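Local coordinates for putative immunoglobulin-blocking virulence protein (Mycoplasma mycoides subsp. capri, PDB 7ADK) that probably acts as a virulence factor that blocks host immunoglobulin, at residues Ser393-Leu401 and Leu417-Ala428. Numbering follows the deposited sequence.
Sequences SDGIRFSKL and LVLDLDVSNDEA
In the antiparallel beta hairpin of strands 396-403 and 415-422, Arg397 faces Asp420 and Ser399 faces Val418 as hydrogen-bonded pairs, each joined by two backbone bonds; the N-to-C directions of the two strand segments are 152° apart. A fifth backbone bond, Asp422 N to Gly395 O (3.0 Å), extends the ladder one residue before the start of strand 396-403, where the positive phi of Gly395 suits glycine.

On the Phe398 face, Leu419 CD1 sits over the ring, 3.9 Å from its centroid and 14° off the normal, a CH-pi contact. Ile396 CG1 touches Leu421 CD2 at 3.9 Å and also meets Ala428 CB, while Leu435 and Leu439 of helix 426-442 cover Ile396 and Phe398.

On the other face, Arg397 bends at chi3, bringing NH2 to Asp420 OD2 at 2.8 Å. This salt bridge uses the anti lone pair of OD2, with the guanidinium and carboxylate planes 77° apart; NH1 pairs with Asp379 on strand 375-379.

Beyond the strands, Asn425 N-caps the helix: OD1 accepts from Glu427 N (3.0 Å), while ND2 gives a weak bond to Ser393 O (3.1 Å). A largely apolar face thus backs a mixed one, where Asp379 and Asp420 probably share the charge of Arg397 across three strands.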
loop_
_atom_site.group_PDB
_atom_site.type_symbol
_atom_site.label_atom_id
_atom_site.label_comp_id
_atom_site.label_asym_id
_atom_site.label_seq_id
_atom_site.Cartn_x
_atom_site.Cartn_y
_atom_site.Cartn_z
ATOM N N SER A 393 -1.810 10.498 -32.581
ATOM C CA SER A 393 -2.400 10.112 -31.300
ATOM C C SER A 393 -2.568 8.597 -31.107
ATOM O O SER A 393 -2.848 8.168 -29.993
ATOM C CB SER A 393 -3.746 10.819 -31.152
ATOM O OG SER A 393 -4.597 10.501 -32.229
ATOM N N ASP A 394 -2.376 7.772 -32.133
ATOM C CA ASP A 394 -2.618 6.324 -32.059
ATOM C C ASP A 394 -1.513 5.515 -31.354
ATOM O O ASP A 394 -1.691 4.324 -31.127
ATOM C CB ASP A 394 -2.958 5.797 -33.462
ATOM C CG ASP A 394 -4.336 6.274 -33.965
ATOM O OD1 ASP A 394 -5.222 6.581 -33.137
ATOM O OD2 ASP A 394 -4.568 6.322 -35.195
ATOM N N GLY A 395 -0.406 6.135 -30.936
ATOM C CA GLY A 395 0.591 5.517 -30.051
ATOM C C GLY A 395 1.621 4.619 -30.741
ATOM O O GLY A 395 2.323 3.856 -30.084
ATOM N N ILE A 396 1.671 4.686 -32.070
ATOM C CA ILE A 396 2.650 4.054 -32.957
ATOM C C ILE A 396 3.616 5.157 -33.403
ATOM O O ILE A 396 3.157 6.197 -33.863
ATOM C CB ILE A 396 1.916 3.425 -34.170
ATOM C CG1 ILE A 396 1.039 2.223 -33.787
ATOM C CG2 ILE A 396 2.881 3.000 -35.279
ATOM C CD1 ILE A 396 -0.118 1.971 -34.721
ATOM N N ARG A 397 4.930 4.954 -33.296
ATOM C CA ARG A 397 5.976 5.867 -33.798
ATOM C C ARG A 397 7.118 5.131 -34.492
ATOM O O ARG A 397 7.501 4.049 -34.065
ATOM C CB ARG A 397 6.554 6.703 -32.660
ATOM C CG ARG A 397 5.744 7.940 -32.298
ATOM C CD ARG A 397 6.498 8.770 -31.262
ATOM N NE ARG A 397 7.762 9.283 -31.816
ATOM C CZ ARG A 397 8.997 9.014 -31.445
ATOM N NH1 ARG A 397 9.957 9.529 -32.139
ATOM N NH2 ARG A 397 9.311 8.250 -30.446
ATOM N N PHE A 398 7.717 5.752 -35.502
ATOM C CA PHE A 398 8.965 5.309 -36.124
ATOM C C PHE A 398 10.030 6.402 -35.983
ATOM O O PHE A 398 9.789 7.560 -36.319
ATOM C CB PHE A 398 8.751 4.948 -37.596
ATOM C CG PHE A 398 7.874 3.745 -37.873
ATOM C CD1 PHE A 398 6.479 3.847 -37.773
ATOM C CD2 PHE A 398 8.451 2.526 -38.267
ATOM C CE1 PHE A 398 5.671 2.736 -38.065
ATOM C CE2 PHE A 398 7.642 1.424 -38.579
ATOM C CZ PHE A 398 6.249 1.532 -38.481
ATOM N N SER A 399 11.226 6.049 -35.531
ATOM C CA SER A 399 12.363 6.964 -35.437
ATOM C C SER A 399 13.618 6.341 -36.028
ATOM O O SER A 399 13.805 5.137 -36.001
ATOM C CB SER A 399 12.564 7.467 -34.012
ATOM O OG SER A 399 12.822 6.485 -33.094
ATOM N N LYS A 400 14.483 7.171 -36.591
ATOM C CA LYS A 400 15.760 6.801 -37.203
ATOM C C LYS A 400 16.881 7.186 -36.242
ATOM O O LYS A 400 16.917 8.318 -35.784
ATOM C CB LYS A 400 15.872 7.536 -38.549
ATOM C CG LYS A 400 17.075 7.133 -39.417
ATOM C CD LYS A 400 16.954 5.781 -40.134
ATOM C CE LYS A 400 15.806 5.718 -41.150
ATOM N NZ LYS A 400 15.979 6.644 -42.280
ATOM N N LEU A 401 17.793 6.275 -35.944
ATOM C CA LEU A 401 19.067 6.568 -35.292
ATOM C C LEU A 401 20.183 6.536 -36.338
ATOM O O LEU A 401 20.226 5.600 -37.126
ATOM C CB LEU A 401 19.348 5.533 -34.195
ATOM C CG LEU A 401 18.923 5.970 -32.792
ATOM C CD1 LEU A 401 17.417 6.070 -32.617
ATOM C CD2 LEU A 401 19.436 4.973 -31.776
ATOM N N LEU A 417 16.395 1.930 -38.174
ATOM C CA LEU A 417 14.990 2.242 -37.965
ATOM C C LEU A 417 14.500 1.588 -36.672
ATOM O O LEU A 417 14.756 0.415 -36.415
ATOM C CB LEU A 417 14.216 1.789 -39.207
ATOM C CG LEU A 417 12.743 2.191 -39.275
ATOM C CD1 LEU A 417 12.540 3.694 -39.241
ATOM C CD2 LEU A 417 12.169 1.670 -40.577
ATOM N N VAL A 418 13.786 2.341 -35.848
ATOM C CA VAL A 418 13.293 1.946 -34.531
ATOM C C VAL A 418 11.780 2.111 -34.493
ATOM O O VAL A 418 11.276 3.163 -34.871
ATOM C CB VAL A 418 13.989 2.768 -33.429
ATOM C CG1 VAL A 418 13.489 2.412 -32.027
ATOM C CG2 VAL A 418 15.509 2.589 -33.503
ATOM N N LEU A 419 11.055 1.082 -34.054
ATOM C CA LEU A 419 9.606 1.087 -33.893
ATOM C C LEU A 419 9.250 1.180 -32.403
ATOM O O LEU A 419 9.640 0.322 -31.615
ATOM C CB LEU A 419 9.050 -0.161 -34.591
ATOM C CG LEU A 419 7.546 -0.418 -34.441
ATOM C CD1 LEU A 419 6.700 0.805 -34.761
ATOM C CD2 LEU A 419 7.117 -1.521 -35.376
ATOM N N ASP A 420 8.489 2.213 -32.050
ATOM C CA ASP A 420 7.978 2.567 -30.721
ATOM C C ASP A 420 6.470 2.271 -30.685
ATOM O O ASP A 420 5.689 2.843 -31.446
ATOM C CB ASP A 420 8.374 4.041 -30.471
ATOM C CG ASP A 420 7.624 4.869 -29.408
ATOM O OD1 ASP A 420 6.788 4.338 -28.650
ATOM O OD2 ASP A 420 7.909 6.084 -29.306
ATOM N N LEU A 421 6.052 1.327 -29.832
ATOM C CA LEU A 421 4.657 0.931 -29.601
ATOM C C LEU A 421 4.273 1.184 -28.139
ATOM O O LEU A 421 4.638 0.409 -27.252
ATOM C CB LEU A 421 4.475 -0.558 -29.956
ATOM C CG LEU A 421 4.447 -0.851 -31.462
ATOM C CD1 LEU A 421 4.759 -2.311 -31.739
ATOM C CD2 LEU A 421 3.080 -0.555 -32.050
ATOM N N ASP A 422 3.502 2.239 -27.884
ATOM C CA ASP A 422 2.931 2.515 -26.566
ATOM C C ASP A 422 1.659 1.692 -26.356
ATOM O O ASP A 422 0.555 2.132 -26.661
ATOM C CB ASP A 422 2.668 4.015 -26.385
ATOM C CG ASP A 422 2.007 4.337 -25.037
ATOM O OD1 ASP A 422 2.021 3.488 -24.111
ATOM O OD2 ASP A 422 1.464 5.452 -24.890
ATOM N N VAL A 423 1.792 0.482 -25.822
ATOM C CA VAL A 423 0.672 -0.458 -25.660
ATOM C C VAL A 423 -0.232 -0.135 -24.468
ATOM O O VAL A 423 -1.184 -0.866 -24.206
ATOM C CB VAL A 423 1.143 -1.923 -25.690
ATOM C CG1 VAL A 423 1.610 -2.281 -27.100
ATOM C CG2 VAL A 423 2.271 -2.219 -24.701
ATOM N N SER A 424 -0.017 0.986 -23.769
ATOM C CA SER A 424 -1.057 1.574 -22.915
ATOM C C SER A 424 -2.178 2.204 -23.739
ATOM O O SER A 424 -3.306 2.294 -23.256
ATOM C CB SER A 424 -0.493 2.604 -21.947
ATOM O OG SER A 424 -0.099 3.788 -22.600
ATOM N N ASN A 425 -1.899 2.598 -24.987
ATOM C CA ASN A 425 -2.923 2.947 -25.969
ATOM C C ASN A 425 -3.658 1.670 -26.420
ATOM O O ASN A 425 -3.093 0.579 -26.416
ATOM C CB ASN A 425 -2.196 3.645 -27.135
ATOM C CG ASN A 425 -3.073 4.492 -28.029
ATOM O OD1 ASN A 425 -4.017 4.028 -28.644
ATOM N ND2 ASN A 425 -2.783 5.760 -28.120
ATOM N N ASP A 426 -4.855 1.799 -26.971
ATOM C CA ASP A 426 -5.672 0.649 -27.362
ATOM C C ASP A 426 -5.748 0.495 -28.882
ATOM O O ASP A 426 -6.036 -0.598 -29.359
ATOM C CB ASP A 426 -7.058 0.733 -26.697
ATOM C CG ASP A 426 -7.011 0.549 -25.177
ATOM O OD1 ASP A 426 -6.352 -0.381 -24.698
ATOM O OD2 ASP A 426 -7.639 1.334 -24.445
ATOM N N GLU A 427 -5.386 1.521 -29.656
ATOM C CA GLU A 427 -5.121 1.396 -31.089
ATOM C C GLU A 427 -3.757 0.736 -31.335
ATOM O O GLU A 427 -3.678 -0.267 -32.040
ATOM C CB GLU A 427 -5.228 2.763 -31.764
ATOM C CG GLU A 427 -5.036 2.729 -33.286
ATOM C CD GLU A 427 -6.168 2.097 -34.098
ATOM O OE1 GLU A 427 -7.098 1.485 -33.530
ATOM O OE2 GLU A 427 -6.139 2.220 -35.339
ATOM N N ALA A 428 -2.681 1.214 -30.696
ATOM C CA ALA A 428 -1.373 0.568 -30.801
ATOM C C ALA A 428 -1.397 -0.892 -30.331
ATOM O O ALA A 428 -0.776 -1.737 -30.964
ATOM C CB ALA A 428 -0.329 1.346 -30.009
#